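Local coordinates for protein plantazolicin methyltransferase BamL (Bacillus amyloliquefaciens subsp. plantarum, PDB 5DLY) that probably methylates the desmethyl precursor of the antibiotic plantazolicin, and binds S-adenosyl-L-homocysteine and a monoazolic analogue of that precursor, at residues Gly208-Phe221 with Gln251-Asn265. Sequence-based numbering, arbitrary orientation.
Sequences GVSFHVGNSFIGGF and QSQMPALLHGWIIKN. With 5D7 (prop-2-en-1-yl 2-[(1S)-1-amino-4-carbamimidamidobutyl]-1,3-thiazole-4-carboxylate), chain B.
Trp261 points its indole N-H at the Gly219 carbonyl. The NE1 to Gly219 O bond is 2.8 Å and nearly straight (168°). The oxygen lies in the indole plane and offers a lone pair. Phe221 lies over one indole face, offset toward the rim. The two planes are 30° apart and the rings barely overlap; Phe221 CE2 comes within 3.3 Å of Trp261 NE1. Phe51 and Tyr157 also stack on this indole.

His259 is framed by the same loop. Its CG is anti to its own carbonyl carbon (chi1 -56°), which turns the imidazole against residues 216-220. Ser216 O sits over one ring face, 3.2 Å from His259 CE1. Gly220 N approaches a face too, 3.5 Å from His259 CG. At the ring edge, a water links NE2 to Phe217 O. ND1 adds a weak bond to Gly214 O. Within 208-221, His212 NE2 binds Gly220 O at 3.1 Å. The oxygen lies in the His212 ring plane, but NE2 sits above the Gly220 carbonyl plane, off the lone pairs.

Strands 209-214 and 258-265 pair antiparallel, with backbone bonds at Ser210-Ile263, His212-Trp261 and Gly214-His259. On the sheet face opposite His212, His259 and Trp261, Val209 CG1 meets Ile262 CG2 at 3.6 Å. Strand 209-214 is outermost, as in class I, Rossmann-like methyltransferases. The Gly219 bond fixes the Trp261 rotation; His259 is held more loosely, by a weak bond and a water bridge.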
ATOM      1  N   GLY A 208       0.664 -22.750  -2.743  1.00 20.65           N
ATOM      2  CA  GLY A 208       0.737 -21.963  -3.981  1.00 18.96           C
ATOM      3  C   GLY A 208       0.846 -20.469  -3.731  1.00 18.32           C
ATOM      4  O   GLY A 208       0.723 -19.671  -4.662  1.00 17.80           O
ATOM      5  N   VAL A 209       1.074 -20.106  -2.470  1.00 17.22           N
ATOM      6  CA  VAL A 209       1.180 -18.704  -2.063  1.00 16.63           C
ATOM      7  C   VAL A 209       2.571 -18.417  -1.499  1.00 16.07           C
ATOM      8  O   VAL A 209       2.992 -19.017  -0.508  1.00 16.23           O
ATOM      9  CB  VAL A 209       0.105 -18.329  -1.024  1.00 16.32           C
ATOM     10  CG1 VAL A 209       0.254 -16.874  -0.602  1.00 16.57           C
ATOM     11  CG2 VAL A 209      -1.293 -18.583  -1.579  1.00 16.30           C
ATOM     12  N   SER A 210       3.276 -17.483  -2.133  1.00 15.46           N
ATOM     13  CA  SER A 210       4.644 -17.152  -1.750  1.00 14.85           C
ATOM     14  C   SER A 210       4.744 -15.684  -1.364  1.00 14.43           C
ATOM     15  O   SER A 210       3.773 -14.947  -1.486  1.00 13.68           O
ATOM     16  CB  SER A 210       5.593 -17.454  -2.916  1.00 15.09           C
ATOM     17  OG  SER A 210       5.264 -16.655  -4.040  1.00 15.81           O
ATOM     18  N   PHE A 211       5.909 -15.266  -0.882  1.00 14.01           N
ATOM     19  CA  PHE A 211       6.126 -13.859  -0.555  1.00 14.30           C
ATOM     20  C   PHE A 211       7.481 -13.347  -1.017  1.00 14.39           C
ATOM     21  O   PHE A 211       8.407 -14.117  -1.261  1.00 14.54           O
ATOM     22  CB  PHE A 211       5.935 -13.591   0.952  1.00 14.40           C
ATOM     23  CG  PHE A 211       7.146 -13.895   1.795  1.00 14.94           C
ATOM     24  CD1 PHE A 211       7.362 -15.180   2.295  1.00 15.36           C
ATOM     25  CD2 PHE A 211       8.065 -12.893   2.106  1.00 15.71           C
ATOM     26  CE1 PHE A 211       8.477 -15.457   3.077  1.00 15.96           C
ATOM     27  CE2 PHE A 211       9.182 -13.163   2.886  1.00 15.96           C
ATOM     28  CZ  PHE A 211       9.385 -14.449   3.374  1.00 16.20           C
ATOM     29  N   HIS A 212       7.588 -12.026  -1.131  1.00 14.76           N
ATOM     30  CA  HIS A 212       8.875 -11.373  -1.305  1.00 14.90           C
ATOM     31  C   HIS A 212       8.855 -10.059  -0.547  1.00 14.74           C
ATOM     32  O   HIS A 212       7.840  -9.357  -0.551  1.00 12.98           O
ATOM     33  CB  HIS A 212       9.189 -11.112  -2.780  1.00 16.24           C
ATOM     34  CG  HIS A 212      10.510 -10.436  -3.001  1.00 17.85           C
ATOM     35  ND1 HIS A 212      11.684 -11.135  -3.187  1.00 19.26           N
ATOM     36  CD2 HIS A 212      10.844  -9.125  -3.043  1.00 18.67           C
ATOM     37  CE1 HIS A 212      12.682 -10.283  -3.354  1.00 19.04           C
ATOM     38  NE2 HIS A 212      12.199  -9.055  -3.269  1.00 18.73           N
ATOM     39  N   VAL A 213       9.971  -9.727   0.090  1.00 14.77           N
ATOM     40  CA  VAL A 213      10.121  -8.441   0.770  1.00 15.30           C
ATOM     41  C   VAL A 213      11.459  -7.826   0.377  1.00 15.30           C
ATOM     42  O   VAL A 213      12.446  -8.539   0.174  1.00 16.41           O
ATOM     43  CB  VAL A 213      10.009  -8.562   2.311  1.00 15.65           C
ATOM     44  CG1 VAL A 213      10.050  -7.202   2.979  1.00 16.67           C
ATOM     45  CG2 VAL A 213       8.720  -9.261   2.728  1.00 16.90           C
ATOM     46  N   GLY A 214      11.485  -6.499   0.261  1.00 14.99           N
ATOM     47  CA  GLY A 214      12.716  -5.790  -0.071  1.00 14.55           C
ATOM     48  C   GLY A 214      12.536  -4.306   0.139  1.00 14.65           C
ATOM     49  O   GLY A 214      11.411  -3.811   0.182  1.00 13.35           O
ATOM     50  N   ASN A 215      13.643  -3.590   0.274  1.00 14.83           N
ATOM     51  CA  ASN A 215      13.556  -2.143   0.431  1.00 15.98           C
ATOM     52  C   ASN A 215      14.060  -1.358  -0.773  1.00 15.13           C
ATOM     53  O   ASN A 215      14.148  -0.130  -0.722  1.00 15.17           O
ATOM     54  CB  ASN A 215      14.210  -1.681   1.737  1.00 17.61           C
ATOM     55  CG  ASN A 215      15.691  -1.963   1.784  1.00 19.24           C
ATOM     56  OD1 ASN A 215      16.308  -2.313   0.778  1.00 20.98           O
ATOM     57  ND2 ASN A 215      16.275  -1.814   2.966  1.00 21.99           N
ATOM     58  N   SER A 216      14.375  -2.070  -1.853  1.00 14.79           N
ATOM     59  CA  SER A 216      14.726  -1.441  -3.127  1.00 14.48           C
ATOM     60  C   SER A 216      13.541  -0.682  -3.708  1.00 13.64           C
ATOM     61  O   SER A 216      12.393  -1.089  -3.540  1.00 12.70           O
ATOM     62  CB  SER A 216      15.215  -2.495  -4.121  1.00 15.25           C
ATOM     63  OG  SER A 216      16.418  -3.076  -3.660  1.00 17.28           O
ATOM     64  N   PHE A 217      13.840   0.410  -4.410  1.00 13.13           N
ATOM     65  CA  PHE A 217      12.829   1.366  -4.869  1.00 12.91           C
ATOM     66  C   PHE A 217      11.727   0.768  -5.737  1.00 12.58           C
ATOM     67  O   PHE A 217      10.551   1.133  -5.597  1.00 12.09           O
ATOM     68  CB  PHE A 217      13.528   2.513  -5.602  1.00 13.22           C
ATOM     69  CG  PHE A 217      12.655   3.710  -5.853  1.00 13.75           C
ATOM     70  CD1 PHE A 217      12.421   4.645  -4.853  1.00 14.15           C
ATOM     71  CD2 PHE A 217      12.099   3.916  -7.103  1.00 14.07           C
ATOM     72  CE1 PHE A 217      11.632   5.762  -5.100  1.00 14.51           C
ATOM     73  CE2 PHE A 217      11.311   5.028  -7.364  1.00 13.89           C
ATOM     74  CZ  PHE A 217      11.072   5.952  -6.357  1.00 14.52           C
ATOM     75  N   ILE A 218      12.098  -0.146  -6.629  1.00 12.04           N
ATOM     76  CA  ILE A 218      11.125  -0.741  -7.533  1.00 12.06           C
ATOM     77  C   ILE A 218      10.636  -2.075  -6.982  1.00 11.85           C
ATOM     78  O   ILE A 218      11.268  -3.109  -7.182  1.00 12.10           O
ATOM     79  CB  ILE A 218      11.674  -0.899  -8.968  1.00 12.07           C
ATOM     80  CG1 ILE A 218      12.176   0.454  -9.510  1.00 12.26           C
ATOM     81  CG2 ILE A 218      10.629  -1.536  -9.885  1.00 12.64           C
ATOM     82  CD1 ILE A 218      11.101   1.499  -9.730  1.00 12.60           C
ATOM     83  N   GLY A 219       9.532  -2.023  -6.236  1.00 11.86           N
ATOM     84  CA  GLY A 219       8.885  -3.216  -5.696  1.00 11.69           C
ATOM     85  C   GLY A 219       9.720  -4.034  -4.729  1.00 11.69           C
ATOM     86  O   GLY A 219       9.379  -5.178  -4.448  1.00 11.62           O
ATOM     87  N   GLY A 220      10.808  -3.451  -4.230  1.00 11.78           N
ATOM     88  CA  GLY A 220      11.718  -4.157  -3.324  1.00 12.92           C
ATOM     89  C   GLY A 220      12.544  -5.228  -4.013  1.00 13.59           C
ATOM     90  O   GLY A 220      13.117  -6.099  -3.339  1.00 14.15           O
ATOM     91  N   PHE A 221      12.586  -5.185  -5.344  1.00 14.21           N
ATOM     92  CA  PHE A 221      13.392  -6.123  -6.125  1.00 15.17           C
ATOM     93  C   PHE A 221      14.743  -5.498  -6.422  1.00 15.86           C
ATOM     94  O   PHE A 221      14.811  -4.372  -6.910  1.00 15.63           O
ATOM     95  CB  PHE A 221      12.680  -6.519  -7.420  1.00 15.63           C
ATOM     96  CG  PHE A 221      11.369  -7.222  -7.199  1.00 16.25           C
ATOM     97  CD1 PHE A 221      11.336  -8.492  -6.632  1.00 16.80           C
ATOM     98  CD2 PHE A 221      10.170  -6.612  -7.553  1.00 16.77           C
ATOM     99  CE1 PHE A 221      10.119  -9.137  -6.417  1.00 17.09           C
ATOM    100  CE2 PHE A 221       8.954  -7.255  -7.347  1.00 16.93           C
ATOM    101  CZ  PHE A 221       8.935  -8.518  -6.778  1.00 17.13           C
ATOM    102  N   GLN A 251      12.132  11.765  -4.819  1.00 13.64           N
ATOM    103  CA  GLN A 251      12.173  10.304  -4.791  1.00 13.60           C
ATOM    104  C   GLN A 251      13.571   9.768  -4.501  1.00 13.33           C
ATOM    105  O   GLN A 251      13.724   8.724  -3.864  1.00 14.04           O
ATOM    106  CB  GLN A 251      11.619   9.728  -6.090  1.00 13.92           C
ATOM    107  CG  GLN A 251      10.110   9.912  -6.217  1.00 14.63           C
ATOM    108  CD  GLN A 251       9.576   9.642  -7.606  1.00 15.19           C
ATOM    109  OE1 GLN A 251      10.217   8.969  -8.423  1.00 16.07           O
ATOM    110  NE2 GLN A 251       8.377  10.154  -7.881  1.00 15.42           N
ATOM    111  N   SER A 252      14.586  10.492  -4.963  1.00 12.91           N
ATOM    112  CA  SER A 252      15.975  10.150  -4.696  1.00 13.02           C
ATOM    113  C   SER A 252      16.318  10.360  -3.219  1.00 13.54           C
ATOM    114  O   SER A 252      17.075   9.582  -2.634  1.00 14.10           O
ATOM    115  CB  SER A 252      16.895  10.988  -5.585  1.00 12.86           C
ATOM    116  OG  SER A 252      18.256  10.639  -5.407  1.00 12.38           O
ATOM    117  N   GLN A 253      15.732  11.391  -2.617  1.00 14.32           N
ATOM    118  CA  GLN A 253      16.070  11.769  -1.246  1.00 15.34           C
ATOM    119  C   GLN A 253      15.292  10.988  -0.187  1.00 15.89           C
ATOM    120  O   GLN A 253      15.701  10.954   0.974  1.00 17.21           O
ATOM    121  CB  GLN A 253      15.891  13.278  -1.054  1.00 15.84           C
ATOM    122  CG  GLN A 253      16.991  14.093  -1.718  1.00 16.68           C
ATOM    123  CD  GLN A 253      16.676  15.576  -1.791  1.00 17.64           C
ATOM    124  OE1 GLN A 253      15.537  15.990  -1.609  1.00 18.86           O
ATOM    125  NE2 GLN A 253      17.694  16.381  -2.079  1.00 18.27           N
ATOM    126  N   MET A 254      14.193  10.358  -0.601  1.00 16.96           N
ATOM    127  CA  MET A 254      13.302   9.596   0.288  1.00 17.77           C
ATOM    128  C   MET A 254      14.018   8.440   0.961  1.00 16.93           C
ATOM    129  O   MET A 254      14.815   7.771   0.317  1.00 16.45           O
ATOM    130  CB  MET A 254      12.208   8.929  -0.530  1.00 19.21           C
ATOM    131  CG  MET A 254      11.081   9.795  -1.010  1.00 21.67           C
ATOM    132  SD  MET A 254       9.917   8.621  -1.707  1.00 24.10           S
ATOM    133  CE  MET A 254       8.713   9.778  -2.348  1.00 23.93           C
ATOM    134  N   PRO A 255      13.681   8.154   2.232  1.00 16.31           N
ATOM    135  CA  PRO A 255      14.173   6.911   2.827  1.00 16.11           C
ATOM    136  C   PRO A 255      13.575   5.702   2.114  1.00 15.65           C
ATOM    137  O   PRO A 255      12.517   5.806   1.483  1.00 15.78           O
ATOM    138  CB  PRO A 255      13.654   6.971   4.269  1.00 16.94           C
ATOM    139  CG  PRO A 255      13.279   8.389   4.511  1.00 16.86           C
ATOM    140  CD  PRO A 255      12.878   8.944   3.180  1.00 17.04           C
ATOM    141  N   ALA A 256      14.252   4.568   2.219  1.00 14.97           N
ATOM    142  CA  ALA A 256      13.766   3.339   1.594  1.00 14.76           C
ATOM    143  C   ALA A 256      12.488   2.875   2.285  1.00 13.91           C
ATOM    144  O   ALA A 256      12.386   2.910   3.509  1.00 14.85           O
ATOM    145  CB  ALA A 256      14.827   2.246   1.648  1.00 15.21           C
ATOM    146  N   LEU A 257      11.514   2.461   1.483  1.00 13.32           N
ATOM    147  CA  LEU A 257      10.238   1.973   1.994  1.00 12.32           C
ATOM    148  C   LEU A 257      10.274   0.454   2.065  1.00 12.11           C
ATOM    149  O   LEU A 257      11.099  -0.181   1.400  1.00 12.55           O
ATOM    150  CB  LEU A 257       9.110   2.417   1.058  1.00 12.46           C
ATOM    151  CG  LEU A 257       8.815   3.921   1.048  1.00 12.72           C
ATOM    152  CD1 LEU A 257       8.039   4.317  -0.194  1.00 12.58           C
ATOM    153  CD2 LEU A 257       8.046   4.331   2.292  1.00 12.72           C
ATOM    154  N   LEU A 258       9.382  -0.123   2.868  1.00 11.64           N
ATOM    155  CA  LEU A 258       9.131  -1.566   2.819  1.00 11.40           C
ATOM    156  C   LEU A 258       8.240  -1.897   1.624  1.00 10.75           C
ATOM    157  O   LEU A 258       7.215  -1.231   1.407  1.00 10.26           O
ATOM    158  CB  LEU A 258       8.434  -2.023   4.097  1.00 11.83           C
ATOM    159  CG  LEU A 258       9.066  -1.676   5.446  1.00 12.24           C
ATOM    160  CD1 LEU A 258       8.174  -2.188   6.564  1.00 13.07           C
ATOM    161  CD2 LEU A 258      10.443  -2.303   5.544  1.00 13.10           C
ATOM    162  N   HIS A 259       8.638  -2.909   0.849  1.00 10.36           N
ATOM    163  CA  HIS A 259       7.838  -3.417  -0.265  1.00 10.57           C
ATOM    164  C   HIS A 259       7.614  -4.899  -0.043  1.00 10.39           C
ATOM    165  O   HIS A 259       8.574  -5.650   0.103  1.00 10.78           O
ATOM    166  CB  HIS A 259       8.563  -3.204  -1.597  1.00 10.99           C
ATOM    167  CG  HIS A 259       8.927  -1.782  -1.857  1.00 11.35           C
ATOM    168  ND1 HIS A 259      10.028  -1.188  -1.281  1.00 12.08           N
ATOM    169  CD2 HIS A 259       8.339  -0.830  -2.623  1.00 11.74           C
ATOM    170  CE1 HIS A 259      10.097   0.072  -1.669  1.00 12.26           C
ATOM    171  NE2 HIS A 259       9.098   0.310  -2.494  1.00 12.32           N
ATOM    172  N   GLY A 260       6.354  -5.318   0.013  1.00  9.86           N
ATOM    173  CA  GLY A 260       6.025  -6.720   0.282  1.00  9.73           C
ATOM    174  C   GLY A 260       5.024  -7.242  -0.720  1.00  9.50           C
ATOM    175  O   GLY A 260       4.100  -6.521  -1.111  1.00  9.25           O
ATOM    176  N   TRP A 261       5.237  -8.477  -1.170  1.00  9.55           N
ATOM    177  CA  TRP A 261       4.319  -9.153  -2.079  1.00  9.55           C
ATOM    178  C   TRP A 261       3.884 -10.476  -1.496  1.00  9.59           C
ATOM    179  O   TRP A 261       4.710 -11.231  -0.957  1.00  9.60           O
ATOM    180  CB  TRP A 261       4.970  -9.446  -3.440  1.00  9.75           C
ATOM    181  CG  TRP A 261       5.562  -8.268  -4.140  1.00  9.83           C
ATOM    182  CD1 TRP A 261       6.762  -7.683  -3.877  1.00 10.14           C
ATOM    183  CD2 TRP A 261       4.986  -7.544  -5.232  1.00  9.98           C
ATOM    184  NE1 TRP A 261       6.971  -6.624  -4.725  1.00 10.06           N
ATOM    185  CE2 TRP A 261       5.901  -6.522  -5.577  1.00 10.17           C
ATOM    186  CE3 TRP A 261       3.794  -7.668  -5.967  1.00 10.22           C
ATOM    187  CZ2 TRP A 261       5.651  -5.610  -6.606  1.00 10.06           C
ATOM    188  CZ3 TRP A 261       3.543  -6.758  -6.995  1.00 10.04           C
ATOM    189  CH2 TRP A 261       4.471  -5.740  -7.302  1.00 10.31           C
ATOM    190  N   ILE A 262       2.584 -10.744  -1.595  1.00 10.06           N
ATOM    191  CA  ILE A 262       2.016 -12.057  -1.335  1.00 10.62           C
ATOM    192  C   ILE A 262       1.432 -12.508  -2.673  1.00 11.56           C
ATOM    193  O   ILE A 262       0.490 -11.899  -3.194  1.00 11.63           O
ATOM    194  CB  ILE A 262       0.961 -11.998  -0.209  1.00 10.42           C
ATOM    195  CG1 ILE A 262       1.630 -11.673   1.129  1.00 10.31           C
ATOM    196  CG2 ILE A 262       0.233 -13.326  -0.059  1.00 10.52           C
ATOM    197  CD1 ILE A 262       0.685 -11.081   2.157  1.00 10.76           C
ATOM    198  N   ILE A 263       2.025 -13.557  -3.241  1.00 12.46           N
ATOM    199  CA  ILE A 263       1.768 -13.953  -4.627  1.00 13.44           C
ATOM    200  C   ILE A 263       1.089 -15.319  -4.675  1.00 13.62           C
ATOM    201  O   ILE A 263       1.603 -16.284  -4.116  1.00 13.42           O
ATOM    202  CB  ILE A 263       3.091 -14.003  -5.430  1.00 13.98           C
ATOM    203  CG1 ILE A 263       3.739 -12.614  -5.471  1.00 14.60           C
ATOM    204  CG2 ILE A 263       2.859 -14.530  -6.847  1.00 14.69           C
ATOM    205  CD1 ILE A 263       5.255 -12.647  -5.471  1.00 15.53           C
ATOM    206  N   LYS A 264      -0.069 -15.387  -5.319  1.00 14.56           N
ATOM    207  CA  LYS A 264      -0.750 -16.669  -5.496  1.00 15.99           C
ATOM    208  C   LYS A 264      -0.754 -17.088  -6.964  1.00 17.20           C
ATOM    209  O   LYS A 264      -1.174 -16.337  -7.854  1.00 16.03           O
ATOM    210  CB  LYS A 264      -2.174 -16.653  -4.911  1.00 16.31           C
ATOM    211  CG  LYS A 264      -2.864 -18.015  -4.935  1.00 17.25           C
ATOM    212  CD  LYS A 264      -4.194 -17.966  -4.205  1.00 17.23           C
ATOM    213  CE  LYS A 264      -4.879 -19.327  -4.205  1.00 18.03           C
ATOM    214  NZ  LYS A 264      -6.010 -19.349  -3.239  1.00 18.35           N
ATOM    215  N   ASN A 265      -0.284 -18.306  -7.200  1.00 19.56           N
ATOM    216  CA  ASN A 265      -0.270 -18.883  -8.530  1.00 22.02           C
ATOM    217  C   ASN A 265      -0.672 -20.351  -8.442  1.00 22.87           C
ATOM    218  O   ASN A 265       0.168 -21.223  -8.195  1.00 23.39           O
ATOM    219  CB  ASN A 265       1.110 -18.721  -9.170  1.00 23.71           C
ATOM    220  CG  ASN A 265       1.132 -19.105 -10.642  1.00 24.87           C
ATOM    221  OD1 ASN A 265       0.093 -19.343 -11.261  1.00 26.56           O
ATOM    222  ND2 ASN A 265       2.326 -19.162 -11.212  1.00 26.68           N
TER
HETATM  223  O9  5D7 B 300       5.145   7.565   2.526  1.00 16.75           O
HETATM  224  C6  5D7 B 300       5.333   8.362   3.433  1.00 16.40           C
HETATM  225  O7  5D7 B 300       6.575   9.087   3.540  1.00 18.14           O
HETATM  226  C8  5D7 B 300       7.683   8.816   2.677  1.00 20.46           C
HETATM  227  C2  5D7 B 300       4.287   8.643   4.445  1.00 14.60           C
HETATM  228  N3  5D7 B 300       3.014   8.181   4.318  1.00 13.79           N
HETATM  229  C4  5D7 B 300       2.179   8.527   5.309  1.00 13.23           C
HETATM  230  S5  5D7 B 300       3.043   9.506   6.451  1.00 13.61           S
HETATM  231  C1  5D7 B 300       4.531   9.428   5.581  1.00 14.40           C
HETATM  232  CA  5D7 B 300       0.747   8.225   5.509  1.00 12.82           C
HETATM  233  N   5D7 B 300       0.249   7.616   4.283  1.00 13.74           N
HETATM  234  CB  5D7 B 300       0.516   7.297   6.711  1.00 12.17           C
HETATM  235  CG  5D7 B 300       1.492   6.123   6.849  1.00 11.60           C
HETATM  236  CD  5D7 B 300       0.782   4.962   7.529  1.00 11.40           C
HETATM  237  NE  5D7 B 300       1.744   3.898   7.786  1.00 11.25           N
HETATM  238  CZ  5D7 B 300       2.539   3.735   8.845  1.00 10.96           C
HETATM  239  NH2 5D7 B 300       3.322   2.747   8.896  1.00 11.00           N
HETATM  240  NH1 5D7 B 300       2.500   4.555   9.818  1.00 10.97           N
HETATM  241  C3  5D7 B 300       8.836   9.690   3.099  1.00 22.92           C
HETATM  242  C5  5D7 B 300       9.685  10.170   2.212  1.00 24.55           C
HETATM  243  O   HOH W   1       3.422 -18.240  -5.388  1.00 20.45           O
HETATM  244  O   HOH W   2       9.362   2.817  -3.825  1.00 18.04           O